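Local coordinates for protein Bd0816 (PDB 5CER) that probably acts as a serine-type D-Ala-D-Ala carboxypeptidase of the peptidase S13 family, trimming the terminal D-alanine from peptidoglycan stem peptides, at residues Ala32-Val37 with Glu271-Thr276; Ala43-Gly48 with Ala237-Ala242. The protein carries 2 engineered substitutions. All blocks are in the same frame, centred on the assembly; numbering follows the deposited sequence.

Interaction 1 of 2, residues Ala32-Val37 with Glu271-Thr276. Engineered in segment 32-37: A33 (natural residue Ser).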
loop_
_atom_site.group_PDB
_atom_site.type_symbol
_atom_site.label_atom_id
_atom_site.label_comp_id
_atom_site.label_asym_id
_atom_site.label_seq_id
_atom_site.Cartn_x
_atom_site.Cartn_y
_atom_site.Cartn_z
ATOM N N ALA A 32 -3.189 -10.918 6.229
ATOM C CA ALA A 32 -3.280 -9.497 6.016
ATOM C C ALA A 32 -3.275 -9.250 4.498
ATOM O O ALA A 32 -3.701 -10.137 3.740
ATOM C CB ALA A 32 -2.124 -8.769 6.737
ATOM N N ALA A 33 -2.708 -8.132 4.032
ATOM C CA ALA A 33 -2.822 -7.764 2.621
ATOM C C ALA A 33 -1.976 -8.595 1.620
ATOM O O ALA A 33 -2.137 -8.411 0.431
ATOM C CB ALA A 33 -2.523 -6.284 2.440
ATOM N N ILE A 34 -1.169 -9.573 2.035
ATOM C CA ILE A 34 -0.649 -10.511 1.007
ATOM C C ILE A 34 -1.782 -11.378 0.400
ATOM O O ILE A 34 -1.607 -11.981 -0.649
ATOM C CB ILE A 34 0.568 -11.347 1.431
ATOM C CG1 ILE A 34 0.221 -12.402 2.468
ATOM C CG2 ILE A 34 1.683 -10.431 1.874
ATOM C CD1 ILE A 34 1.375 -13.333 2.763
ATOM N N SER A 35 -2.931 -11.388 1.059
ATOM C CA SER A 35 -4.199 -11.799 0.431
ATOM C C SER A 35 -4.416 -11.210 -0.960
ATOM O O SER A 35 -4.994 -11.882 -1.829
ATOM C CB SER A 35 -5.391 -11.348 1.284
ATOM O OG SER A 35 -5.489 -12.058 2.480
ATOM N N LYS A 36 -4.006 -9.955 -1.153
ATOM C CA LYS A 36 -4.184 -9.286 -2.453
ATOM C C LYS A 36 -3.418 -9.928 -3.597
ATOM O O LYS A 36 -3.801 -9.813 -4.762
ATOM C CB LYS A 36 -3.882 -7.795 -2.337
ATOM C CG LYS A 36 -4.869 -7.045 -1.447
ATOM C CD LYS A 36 -4.493 -5.570 -1.336
ATOM C CE LYS A 36 -5.541 -4.765 -0.600
ATOM N NZ LYS A 36 -5.227 -4.557 0.842
ATOM N N VAL A 37 -2.332 -10.600 -3.269
ATOM C CA VAL A 37 -1.583 -11.391 -4.260
ATOM C C VAL A 37 -2.486 -12.496 -4.859
ATOM O O VAL A 37 -2.451 -12.743 -6.050
ATOM C CB VAL A 37 -0.294 -12.013 -3.681
ATOM C CG1 VAL A 37 0.468 -12.732 -4.778
ATOM C CG2 VAL A 37 0.587 -10.918 -3.098
ATOM N N GLU A 271 2.931 -22.374 2.225
ATOM C CA GLU A 271 2.984 -23.136 0.977
ATOM C C GLU A 271 2.036 -22.557 -0.071
ATOM O O GLU A 271 2.375 -22.439 -1.243
ATOM C CB GLU A 271 2.635 -24.618 1.251
ATOM C CG GLU A 271 2.348 -25.451 0.015
ATOM C CD GLU A 271 2.255 -26.922 0.287
ATOM O OE1 GLU A 271 1.774 -27.283 1.385
ATOM O OE2 GLU A 271 2.743 -27.749 -0.550
ATOM N N THR A 272 0.826 -22.262 0.361
ATOM C CA THR A 272 -0.205 -21.742 -0.540
ATOM C C THR A 272 0.227 -20.397 -1.188
ATOM O O THR A 272 -0.060 -20.146 -2.362
ATOM C CB THR A 272 -1.562 -21.561 0.197
ATOM O OG1 THR A 272 -1.997 -22.802 0.747
ATOM C CG2 THR A 272 -2.630 -21.047 -0.757
ATOM N N MET A 273 0.926 -19.568 -0.420
ATOM C CA MET A 273 1.440 -18.276 -0.917
ATOM C C MET A 273 2.541 -18.460 -1.936
ATOM O O MET A 273 2.569 -17.733 -2.915
ATOM C CB MET A 273 1.961 -17.392 0.216
ATOM C CG MET A 273 0.880 -16.917 1.153
ATOM S SD MET A 273 -0.425 -15.918 0.383
ATOM C CE MET A 273 0.507 -14.787 -0.690
ATOM N N ILE A 274 3.400 -19.458 -1.740
ATOM C CA ILE A 274 4.421 -19.831 -2.734
ATOM C C ILE A 274 3.747 -20.334 -4.031
ATOM O O ILE A 274 4.167 -19.940 -5.122
ATOM C CB ILE A 274 5.398 -20.898 -2.214
ATOM C CG1 ILE A 274 6.177 -20.371 -1.010
ATOM C CG2 ILE A 274 6.383 -21.310 -3.297
ATOM C CD1 ILE A 274 6.927 -19.066 -1.242
ATOM N N LYS A 275 2.738 -21.198 -3.913
ATOM C CA LYS A 275 1.993 -21.655 -5.112
ATOM C C LYS A 275 1.421 -20.491 -5.895
ATOM O O LYS A 275 1.627 -20.391 -7.085
ATOM C CB LYS A 275 0.837 -22.568 -4.759
ATOM C CG LYS A 275 1.243 -23.987 -4.511
ATOM C CD LYS A 275 0.011 -24.836 -4.259
ATOM C CE LYS A 275 0.318 -26.076 -3.442
ATOM N NZ LYS A 275 -0.958 -26.777 -3.121
ATOM N N THR A 276 0.743 -19.610 -5.169
ATOM C CA THR A 276 0.140 -18.412 -5.742
ATOM C C THR A 276 1.142 -17.631 -6.554
ATOM O O THR A 276 0.880 -17.260 -7.694
ATOM C CB THR A 276 -0.448 -17.500 -4.636
ATOM O OG1 THR A 276 -1.428 -18.246 -3.910
ATOM C CG2 THR A 276 -1.093 -16.270 -5.217
#

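Interaction 2 of 2, residues Ala43-Gly48 with Ala237-Ala242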
loop_
_atom_site.group_PDB
_atom_site.type_symbol
_atom_site.label_atom_id
_atom_site.label_comp_id
_atom_site.label_asym_id
_atom_site.label_seq_id
_atom_site.Cartn_x
_atom_site.Cartn_y
_atom_site.Cartn_z
ATOM N N ALA A 43 -8.264 -12.590 -10.274
ATOM C CA ALA A 43 -8.736 -11.610 -11.267
ATOM C C ALA A 43 -8.102 -11.860 -12.645
ATOM O O ALA A 43 -8.797 -11.874 -13.653
ATOM C CB ALA A 43 -8.474 -10.161 -10.786
ATOM N N ILE A 44 -6.800 -12.050 -12.664
ATOM C CA ILE A 44 -6.100 -12.293 -13.924
ATOM C C ILE A 44 -6.562 -13.577 -14.586
ATOM O O ILE A 44 -6.837 -13.588 -15.792
ATOM C CB ILE A 44 -4.570 -12.299 -13.749
ATOM C CG1 ILE A 44 -4.113 -10.868 -13.513
ATOM C CG2 ILE A 44 -3.888 -12.887 -14.964
ATOM C CD1 ILE A 44 -2.707 -10.745 -13.016
ATOM N N GLU A 45 -6.720 -14.626 -13.803
ATOM C CA GLU A 45 -7.204 -15.879 -14.358
ATOM C C GLU A 45 -8.619 -15.781 -14.946
ATOM O O GLU A 45 -8.865 -16.309 -16.021
ATOM C CB GLU A 45 -7.167 -16.966 -13.316
ATOM C CG GLU A 45 -7.429 -18.338 -13.890
ATOM C CD GLU A 45 -7.326 -19.407 -12.832
ATOM O OE1 GLU A 45 -6.180 -19.662 -12.362
ATOM O OE2 GLU A 45 -8.377 -19.968 -12.450
ATOM N N LYS A 46 -9.533 -15.127 -14.255
ATOM C CA LYS A 46 -10.879 -15.075 -14.723
ATOM C C LYS A 46 -11.122 -14.040 -15.802
ATOM O O LYS A 46 -11.875 -14.310 -16.741
ATOM C CB LYS A 46 -11.865 -14.830 -13.578
ATOM C CG LYS A 46 -13.284 -15.190 -13.977
ATOM C CD LYS A 46 -14.239 -15.239 -12.815
ATOM C CE LYS A 46 -14.387 -16.659 -12.273
ATOM N NZ LYS A 46 -15.180 -16.651 -11.019
ATOM N N LEU A 47 -10.528 -12.871 -15.651
ATOM C CA LEU A 47 -10.762 -11.746 -16.578
ATOM C C LEU A 47 -9.740 -11.602 -17.717
ATOM O O LEU A 47 -10.097 -11.152 -18.787
ATOM C CB LEU A 47 -10.817 -10.409 -15.823
ATOM C CG LEU A 47 -11.880 -10.344 -14.722
ATOM C CD1 LEU A 47 -11.792 -9.031 -13.976
ATOM C CD2 LEU A 47 -13.277 -10.535 -15.306
ATOM N N GLY A 48 -8.494 -11.995 -17.489
ATOM C CA GLY A 48 -7.412 -11.820 -18.458
ATOM C C GLY A 48 -6.596 -10.614 -18.028
ATOM O O GLY A 48 -7.161 -9.584 -17.579
ATOM N N ALA A 237 -9.660 -24.448 -5.217
ATOM C CA ALA A 237 -9.615 -25.886 -5.476
ATOM C C ALA A 237 -8.963 -26.171 -6.837
ATOM O O ALA A 237 -8.109 -27.052 -6.948
ATOM C CB ALA A 237 -11.021 -26.471 -5.420
ATOM N N ALA A 238 -9.370 -25.456 -7.880
ATOM C CA ALA A 238 -8.935 -25.808 -9.225
ATOM C C ALA A 238 -7.527 -25.295 -9.495
ATOM O O ALA A 238 -6.692 -25.998 -10.030
ATOM C CB ALA A 238 -9.946 -25.291 -10.254
ATOM N N THR A 239 -7.279 -24.041 -9.181
ATOM C CA THR A 239 -5.994 -23.402 -9.514
ATOM C C THR A 239 -4.928 -23.663 -8.452
ATOM O O THR A 239 -3.820 -23.950 -8.805
ATOM C CB THR A 239 -6.157 -21.873 -9.694
ATOM O OG1 THR A 239 -7.177 -21.605 -10.663
ATOM C CG2 THR A 239 -4.848 -21.214 -10.132
ATOM N N LEU A 240 -5.264 -23.547 -7.173
ATOM C CA LEU A 240 -4.285 -23.684 -6.107
ATOM C C LEU A 240 -4.247 -25.080 -5.469
ATOM O O LEU A 240 -3.442 -25.327 -4.572
ATOM C CB LEU A 240 -4.525 -22.622 -5.051
ATOM C CG LEU A 240 -4.379 -21.176 -5.506
ATOM C CD1 LEU A 240 -4.746 -20.236 -4.376
ATOM C CD2 LEU A 240 -2.964 -20.871 -5.976
ATOM N N LYS A 241 -5.095 -25.993 -5.940
ATOM C CA LYS A 241 -5.218 -27.319 -5.356
ATOM C C LYS A 241 -5.384 -27.224 -3.846
ATOM O O LYS A 241 -4.769 -27.961 -3.096
ATOM C CB LYS A 241 -4.018 -28.191 -5.718
ATOM C CG LYS A 241 -3.767 -28.377 -7.206
ATOM C CD LYS A 241 -5.064 -28.672 -7.973
ATOM C CE LYS A 241 -4.856 -29.423 -9.280
ATOM N NZ LYS A 241 -4.989 -28.522 -10.452
ATOM N N ALA A 242 -6.302 -26.367 -3.418
ATOM C CA ALA A 242 -6.413 -25.960 -2.029
ATOM C C ALA A 242 -7.854 -25.903 -1.559
ATOM O O ALA A 242 -8.730 -25.388 -2.269
ATOM C CB ALA A 242 -5.787 -24.611 -1.878
#

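Interaction 1 of 2, residues Ala32-Val37 with Glu271-Thr276
The carbonyl of I34 offers one face to M273: the methyl CE stands well out of the carbonyl plane, 3.5 Å from I34 O. The carbonyl of V37 is approached likewise, with T276 CG2 over a face, 3.9 Å from V37 O. A third flat group, the carbonyl of T272, is used on both faces, since T276 N and T276 OG1 reach its oxygen from opposite sides, the hydroxyl at 2.8 Å. That bond turns the polar branch of T276 back onto its own helix and leaves methyl CG2, anti to the backbone N, to meet V37 CG1.

I34 and V37, where the chain enters helix 35-47, pack on helix 270-286 in the transpeptidase-like fold shared with serine beta-lactamases. Here A33, engineered in place of serine, and K36 occupy the ends of a natural SxxK motif. K36 NZ is hydrogen-bonded to S214 and N216, on the side of the helix turned away from M273.

Bends at chi2 and chi3 (-60° and -44°) fold the M273 thioether so that CE comes 3.8 Å from I34 CD1, while SD lies beside the same methyl. V37 CB meets CE more loosely, at 4.2 Å. Strand 327-336 closes over this apolar patch, where A331 touches both I34 and M273. S35 OG, turned from the contact, donates to A32 O nearly in line with that carbonyl (161°).

Interaction 2 of 2, residues Ala43-Gly48 with Ala237-Ala242
E45 and T239 are the nearest backbone positions of the two segments, yet their CA atoms stand 9.0 Å apart, so the contact is left to side chains near the ends of two helices. The helix that carries E45 runs to L47 and is left at G48, where phi turns positive (101°); the amide of G48 still donates to I44 O. In 237-242 the corresponding change comes at K241, also with positive phi, and the chain then continues into an extended conformation at A242.

Two side chains coming from opposite directions make the contact. E45 sends its chain out in full, CG anti to the backbone N (chi1 -170°) and CD extended beyond it, which carries the carboxylate as far as the hydroxyl of T239. T239 OG1 donates to E45 OE1 at 2.8 Å, using the syn lone pair on the side of the second oxygen. Because the hydroxyl comes in from that side, OE2 is also close, 2.7 Å from T239 OG1, which sits between the two carboxylate oxygens, nearly equidistant from both. The methyl branch of T239 follows alongside, with CG2 modelled only 3.0 Å from E45 OE1, closer than such atoms normally come, so its exact placing is doubtful.

In the helical part of this penicillin-binding-protein-like fold, the pair ties the C-terminal part of helix 35-47 to the end of helix 228-239. F235, one turn before T239, also touches E45, and K46 adds a hydrogen bond to L226 O just ahead of the second helix. I44 points instead into the interior, against L280 and L284 of helix 270-286. The K241 side chain curls back, its NZ donating to A238 O over 3.1 Å with a C=O...N angle of 156°.

How the interactions relate
Both interactions draw on helix 35-47, at its beginning in interaction 1 and its end in interaction 2, and their centres lie 13 Å apart. Interaction 1 is buried, made by apolar side-chain atoms against one another and against backbone carbonyls, without a hydrogen bond between its segments; interaction 2 lies at the surface and rests on a single polar bond, with less than half the buried area. Along the chain the second is nested inside the loop closed by the first. They also meet directly: K275 NZ approaches L240 O at 3.2 Å, probably as a hydrogen bond, and L240 CD2 packs against T276 OG1 at 3.7 Å, so 237-242 touches helix 270-286 as well.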